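Local atomic coordinates of 1,4-dihydroxy-6-naphtoate synthase (Archaeoglobus fulgidus, PDB entry 1ZBM), a protein that probably converts cyclic dehypoxanthine futalosine into 1,4-dihydroxy-6-naphthoate, a step in the biosynthesis of menaquinone (vitamin K2). Residues Thr36-Glu41 and Val194-Glu199; Ile78-Ala83 and Ala203-Ile208. All blocks are in the same frame, centred on the assembly; numbering follows the deposited sequence.

Contact 1: Thr36-Glu41 and Val194-Glu199; sequences TWLEIE and VEVQEE
An ST turn at Thr36, just ahead of edge strand 39-44, presents Thr36, Trp37 and Leu38 to the first turns of helix 194-213, where Glu199 receives all three. In the turn the backbone N of Leu38 donates to Thr36 OG1 at 3.0 Å, nearly straight at 167°. The same hydroxyl donates to Glu199 OE2 over 3.2 Å, meeting the anti side of that oxygen somewhat out of the carboxylate plane; Glu199 OE2 also forms a salt bridge with Arg202. With CG anti to the backbone N (chi1 -176°) and the chain bent at chi2, Glu199 runs across one face of the indole of Trp37. Glu199 CG lies 3.1 Å from the ring plane, offset toward the rim, while Glu199 CB rests 3.6 Å from Trp37 CZ2. Glu199 OE1 comes 3.0 Å from Trp37 NE1, with the carboxylate and ring planes 47° apart. The benzo end of the indole reaches on to the helix start, Trp37 CH2 standing 4.2 Å from Val196 CG2 and close to the aliphatic CG of Glu195. Leu38 passes the stem of Glu199 in the opposite direction, Leu38 CD1 to Glu199 CG at 3.8 Å, and Leu38 CD2 meets Val196 CG1. An alanine in place of Glu199 would probably leave Thr36 OG1 without its acceptor, Arg202 without this salt bridge, and the indole without the methylene that packs on its face. Because Glu199 OE2 serves both Arg202 and the Thr36 hydroxyl on a buried side chain, the arginine is likely to stabilise its negative charge, while the turn fixes the hydroxyl that meets it.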
loop_
_atom_site.group_PDB
_atom_site.type_symbol
_atom_site.label_atom_id
_atom_site.label_comp_id
_atom_site.label_asym_id
_atom_site.label_seq_id
_atom_site.Cartn_x
_atom_site.Cartn_y
_atom_site.Cartn_z
ATOM N N THR A 36 -13.808 -15.862 -14.803
ATOM C CA THR A 36 -14.462 -16.033 -13.510
ATOM C C THR A 36 -15.970 -15.886 -13.601
ATOM O O THR A 36 -16.465 -15.162 -14.457
ATOM C CB THR A 36 -13.962 -14.995 -12.490
ATOM O OG1 THR A 36 -14.737 -15.100 -11.289
ATOM C CG2 THR A 36 -14.112 -13.590 -13.052
ATOM N N TRP A 37 -16.694 -16.566 -12.714
ATOM C CA TRP A 37 -18.148 -16.463 -12.697
ATOM C C TRP A 37 -18.601 -15.280 -11.844
ATOM O O TRP A 37 -19.793 -15.017 -11.736
ATOM C CB TRP A 37 -18.795 -17.744 -12.173
ATOM C CG TRP A 37 -18.224 -18.249 -10.880
ATOM C CD1 TRP A 37 -17.177 -19.115 -10.728
ATOM C CD2 TRP A 37 -18.664 -17.915 -9.555
ATOM N NE1 TRP A 37 -16.940 -19.345 -9.395
ATOM C CE2 TRP A 37 -17.840 -18.629 -8.655
ATOM C CE3 TRP A 37 -19.679 -17.099 -9.045
ATOM C CZ2 TRP A 37 -17.993 -18.533 -7.268
ATOM C CZ3 TRP A 37 -19.831 -17.005 -7.666
ATOM C CH2 TRP A 37 -18.994 -17.726 -6.793
ATOM N N LEU A 38 -17.645 -14.570 -11.248
ATOM C CA LEU A 38 -17.948 -13.407 -10.427
ATOM C C LEU A 38 -18.198 -12.183 -11.302
ATOM O O LEU A 38 -17.467 -11.941 -12.258
ATOM C CB LEU A 38 -16.785 -13.103 -9.480
ATOM C CG LEU A 38 -16.570 -13.982 -8.251
ATOM C CD1 LEU A 38 -15.250 -13.604 -7.584
ATOM C CD2 LEU A 38 -17.726 -13.803 -7.273
ATOM N N GLU A 39 -19.234 -11.416 -10.974
ATOM C CA GLU A 39 -19.562 -10.192 -11.704
ATOM C C GLU A 39 -18.936 -9.059 -10.884
ATOM O O GLU A 39 -19.563 -8.515 -9.977
ATOM C CB GLU A 39 -21.082 -10.037 -11.782
ATOM C CG GLU A 39 -21.584 -8.942 -12.722
ATOM C CD GLU A 39 -23.113 -8.898 -12.783
ATOM O OE1 GLU A 39 -23.731 -9.935 -13.133
ATOM O OE2 GLU A 39 -23.697 -7.829 -12.495
ATOM N N ILE A 40 -17.698 -8.713 -11.216
ATOM C CA ILE A 40 -16.952 -7.696 -10.490
ATOM C C ILE A 40 -17.113 -6.257 -10.964
ATOM O O ILE A 40 -17.091 -5.967 -12.164
ATOM C CB ILE A 40 -15.444 -8.033 -10.504
ATOM C CG1 ILE A 40 -15.230 -9.451 -9.959
ATOM C CG2 ILE A 40 -14.665 -7.017 -9.701
ATOM C CD1 ILE A 40 -13.876 -10.038 -10.278
ATOM N N GLU A 41 -17.272 -5.356 -9.999
ATOM C CA GLU A 41 -17.386 -3.928 -10.279
ATOM C C GLU A 41 -16.205 -3.263 -9.576
ATOM O O GLU A 41 -16.090 -3.316 -8.355
ATOM C CB GLU A 41 -18.697 -3.362 -9.718
ATOM C CG GLU A 41 -18.959 -1.897 -10.110
ATOM C CD GLU A 41 -19.805 -1.144 -9.089
ATOM O OE1 GLU A 41 -20.745 -1.754 -8.516
ATOM O OE2 GLU A 41 -19.543 0.065 -8.866
ATOM N N VAL A 194 -17.811 -18.929 1.412
ATOM C CA VAL A 194 -16.541 -19.599 1.182
ATOM C C VAL A 194 -16.327 -19.669 -0.329
ATOM O O VAL A 194 -15.200 -19.543 -0.831
ATOM C CB VAL A 194 -16.562 -21.025 1.797
ATOM C CG1 VAL A 194 -15.298 -21.786 1.425
ATOM C CG2 VAL A 194 -16.680 -20.926 3.315
ATOM N N GLU A 195 -17.430 -19.839 -1.048
ATOM C CA GLU A 195 -17.437 -19.932 -2.512
ATOM C C GLU A 195 -16.812 -18.672 -3.120
ATOM O O GLU A 195 -15.872 -18.751 -3.912
ATOM C CB GLU A 195 -18.891 -20.078 -2.978
ATOM C CG GLU A 195 -19.114 -20.848 -4.260
ATOM C CD GLU A 195 -20.588 -21.169 -4.459
ATOM O OE1 GLU A 195 -21.414 -20.224 -4.497
ATOM O OE2 GLU A 195 -20.930 -22.368 -4.573
ATOM N N VAL A 196 -17.351 -17.515 -2.746
ATOM C CA VAL A 196 -16.845 -16.242 -3.244
ATOM C C VAL A 196 -15.406 -16.001 -2.776
ATOM O O VAL A 196 -14.584 -15.468 -3.526
ATOM C CB VAL A 196 -17.743 -15.065 -2.786
ATOM C CG1 VAL A 196 -17.108 -13.724 -3.166
ATOM C CG2 VAL A 196 -19.116 -15.188 -3.434
ATOM N N GLN A 197 -15.094 -16.391 -1.545
ATOM C CA GLN A 197 -13.743 -16.194 -1.033
ATOM C C GLN A 197 -12.701 -16.925 -1.874
ATOM O O GLN A 197 -11.706 -16.332 -2.303
ATOM C CB GLN A 197 -13.627 -16.679 0.411
ATOM C CG GLN A 197 -14.381 -15.862 1.433
ATOM C CD GLN A 197 -14.302 -16.489 2.824
ATOM O OE1 GLN A 197 -13.212 -16.774 3.321
ATOM N NE2 GLN A 197 -15.457 -16.707 3.454
ATOM N N GLU A 198 -12.929 -18.209 -2.127
ATOM C CA GLU A 198 -11.973 -18.994 -2.896
ATOM C C GLU A 198 -11.891 -18.543 -4.342
ATOM O O GLU A 198 -10.804 -18.460 -4.920
ATOM C CB GLU A 198 -12.341 -20.477 -2.846
ATOM C CG GLU A 198 -11.189 -21.396 -3.251
ATOM C CD GLU A 198 -10.103 -21.498 -2.188
ATOM O OE1 GLU A 198 -8.898 -21.422 -2.550
ATOM O OE2 GLU A 198 -10.455 -21.673 -0.994
ATOM N N GLU A 199 -13.043 -18.238 -4.927
ATOM C CA GLU A 199 -13.085 -17.809 -6.321
ATOM C C GLU A 199 -12.309 -16.530 -6.550
ATOM O O GLU A 199 -11.501 -16.442 -7.474
ATOM C CB GLU A 199 -14.534 -17.610 -6.770
ATOM C CG GLU A 199 -14.682 -17.253 -8.238
ATOM C CD GLU A 199 -14.002 -18.266 -9.148
ATOM O OE1 GLU A 199 -13.972 -19.460 -8.803
ATOM O OE2 GLU A 199 -13.510 -17.862 -10.216
#

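Contact 2: Ile78-Ala83 and Ala203-Ile208; sequences ILSAGA and AMRESI
The irregular part of strand 76-86, an edge strand of the sheet that also holds 39-44, lies against the middle of helix 194-213, and Ala81 is the residue that points into the helix. Ala81 CB sits among three side chains from one helical face: CG of Arg205 at 3.8 Å, CD1 of Ile208 at 3.9 Å and CG of Met204, a selenomethionine placed there with CG anti to the backbone N (chi1 -169°), at 4.0 Å. Met204 CG also lies 4.5 Å from Leu79 CD2, at the margin of the patch. Ile208 CD1 reaches the backbone as well, 3.9 Å from Gly82 N. Gly82 has backbone angles (phi 115°) at which a CB would press on the carbonyl oxygen of Ala81, so the bend suits a residue without a side chain. Arg205 stretches its extended chain past Ala81 and brings NH2 to 3.7 Å from Ser80 CB. Its guanidinium is held beyond the two segments, NE by the carbonyl oxygen of Tyr247 and NH2, weakly, by Asn248. Between helix and strand the contacts are thus mainly between carbons: the arginine lends its CG methylene to the packing while its charged end is directed to polar atoms at the end of helix 244-247 and just after it.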
loop_
_atom_site.group_PDB
_atom_site.type_symbol
_atom_site.label_atom_id
_atom_site.label_comp_id
_atom_site.label_asym_id
_atom_site.label_seq_id
_atom_site.Cartn_x
_atom_site.Cartn_y
_atom_site.Cartn_z
ATOM N N ILE A 78 -7.575 -10.789 6.134
ATOM C CA ILE A 78 -6.549 -10.593 5.126
ATOM C C ILE A 78 -6.600 -11.644 4.036
ATOM O O ILE A 78 -6.636 -12.842 4.314
ATOM C CB ILE A 78 -5.147 -10.609 5.741
ATOM C CG1 ILE A 78 -5.082 -9.611 6.904
ATOM C CG2 ILE A 78 -4.124 -10.222 4.680
ATOM C CD1 ILE A 78 -3.903 -9.832 7.835
ATOM N N LEU A 79 -6.619 -11.196 2.784
ATOM C CA LEU A 79 -6.647 -12.129 1.655
ATOM C C LEU A 79 -5.209 -12.570 1.366
ATOM O O LEU A 79 -4.290 -11.758 1.391
ATOM C CB LEU A 79 -7.261 -11.440 0.443
ATOM C CG LEU A 79 -7.708 -12.365 -0.674
ATOM C CD1 LEU A 79 -8.937 -13.180 -0.246
ATOM C CD2 LEU A 79 -8.044 -11.498 -1.894
ATOM N N SER A 80 -5.000 -13.846 1.084
ATOM C CA SER A 80 -3.639 -14.320 0.845
ATOM C C SER A 80 -2.910 -13.614 -0.301
ATOM O O SER A 80 -1.688 -13.541 -0.293
ATOM C CB SER A 80 -3.647 -15.826 0.607
ATOM O OG SER A 80 -4.242 -16.495 1.727
ATOM N N ALA A 81 -3.658 -13.072 -1.258
ATOM C CA ALA A 81 -3.072 -12.387 -2.402
ATOM C C ALA A 81 -3.453 -10.911 -2.490
ATOM O O ALA A 81 -4.576 -10.520 -2.155
ATOM C CB ALA A 81 -3.488 -13.094 -3.688
ATOM N N GLY A 82 -2.512 -10.097 -2.963
ATOM C CA GLY A 82 -2.770 -8.679 -3.114
ATOM C C GLY A 82 -1.939 -7.781 -2.227
ATOM O O GLY A 82 -1.869 -6.578 -2.469
ATOM N N ALA A 83 -1.302 -8.348 -1.207
ATOM C CA ALA A 83 -0.492 -7.538 -0.296
ATOM C C ALA A 83 0.734 -6.923 -0.965
ATOM O O ALA A 83 1.268 -7.469 -1.925
ATOM C CB ALA A 83 -0.053 -8.390 0.907
ATOM N N ALA A 203 -8.963 -15.728 -8.839
ATOM C CA ALA A 203 -8.907 -14.712 -9.874
ATOM C C ALA A 203 -7.832 -13.689 -9.564
ATOM O O ALA A 203 -7.164 -13.182 -10.467
ATOM C CB ALA A 203 -10.252 -14.023 -10.008
HETATM N N MSE A 204 -7.667 -13.381 -8.281
HETATM C CA MSE A 204 -6.677 -12.396 -7.859
HETATM C C MSE A 204 -5.272 -12.896 -8.163
HETATM O O MSE A 204 -4.451 -12.164 -8.719
HETATM C CB MSE A 204 -6.827 -12.109 -6.359
HETATM C CG MSE A 204 -6.037 -10.905 -5.867
HETATM SE SE MSE A 204 -6.610 -9.187 -6.600
HETATM C CE MSE A 204 -5.064 -8.764 -7.718
ATOM N N ARG A 205 -5.000 -14.147 -7.804
ATOM C CA ARG A 205 -3.684 -14.744 -8.049
ATOM C C ARG A 205 -3.363 -14.802 -9.532
ATOM O O ARG A 205 -2.240 -14.516 -9.953
ATOM C CB ARG A 205 -3.623 -16.153 -7.468
ATOM C CG ARG A 205 -3.443 -16.160 -5.976
ATOM C CD ARG A 205 -3.398 -17.565 -5.428
ATOM N NE ARG A 205 -2.921 -17.548 -4.046
ATOM C CZ ARG A 205 -3.236 -18.456 -3.135
ATOM N NH1 ARG A 205 -4.036 -19.465 -3.449
ATOM N NH2 ARG A 205 -2.751 -18.344 -1.913
ATOM N N GLU A 206 -4.361 -15.163 -10.327
ATOM C CA GLU A 206 -4.149 -15.247 -11.752
ATOM C C GLU A 206 -3.798 -13.889 -12.326
ATOM O O GLU A 206 -2.934 -13.782 -13.199
ATOM C CB GLU A 206 -5.392 -15.779 -12.448
ATOM C CG GLU A 206 -5.143 -16.110 -13.904
ATOM C CD GLU A 206 -6.358 -16.679 -14.580
ATOM O OE1 GLU A 206 -6.961 -17.627 -14.017
ATOM O OE2 GLU A 206 -6.704 -16.187 -15.678
ATOM N N SER A 207 -4.454 -12.841 -11.841
ATOM C CA SER A 207 -4.186 -11.505 -12.365
ATOM C C SER A 207 -2.750 -11.044 -12.078
ATOM O O SER A 207 -2.110 -10.393 -12.913
ATOM C CB SER A 207 -5.195 -10.503 -11.792
ATOM O OG SER A 207 -5.184 -9.298 -12.548
ATOM N N ILE A 208 -2.260 -11.392 -10.889
ATOM C CA ILE A 208 -0.904 -11.054 -10.441
ATOM C C ILE A 208 0.142 -11.818 -11.265
ATOM O O ILE A 208 1.105 -11.236 -11.780
ATOM C CB ILE A 208 -0.727 -11.419 -8.945
ATOM C CG1 ILE A 208 -1.723 -10.626 -8.094
ATOM C CG2 ILE A 208 0.709 -11.155 -8.501
ATOM C CD1 ILE A 208 -1.896 -11.167 -6.685
#

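Overall arrangement
Both contacts use helix 194-213 to reach the same mixed sheet, but at its two outermost strands: contact 1 joins the helix start to the approach to strand 39-44, contact 2 its middle to the broken strand 76-86. Their centres lie 12 Å apart, and their helical segments almost follow one another in sequence. Contact 1 is more peripheral, its centre about 23 Å from the centre of the chain and only partly buried, and combines a carboxylate, a hydroxyl and an indole. Contact 2, its centre about 14 Å from the centre of the chain, is buried and rests on small and aliphatic groups. Each also involves a charged side chain whose aliphatic stem packs, with polar partners beyond the segments.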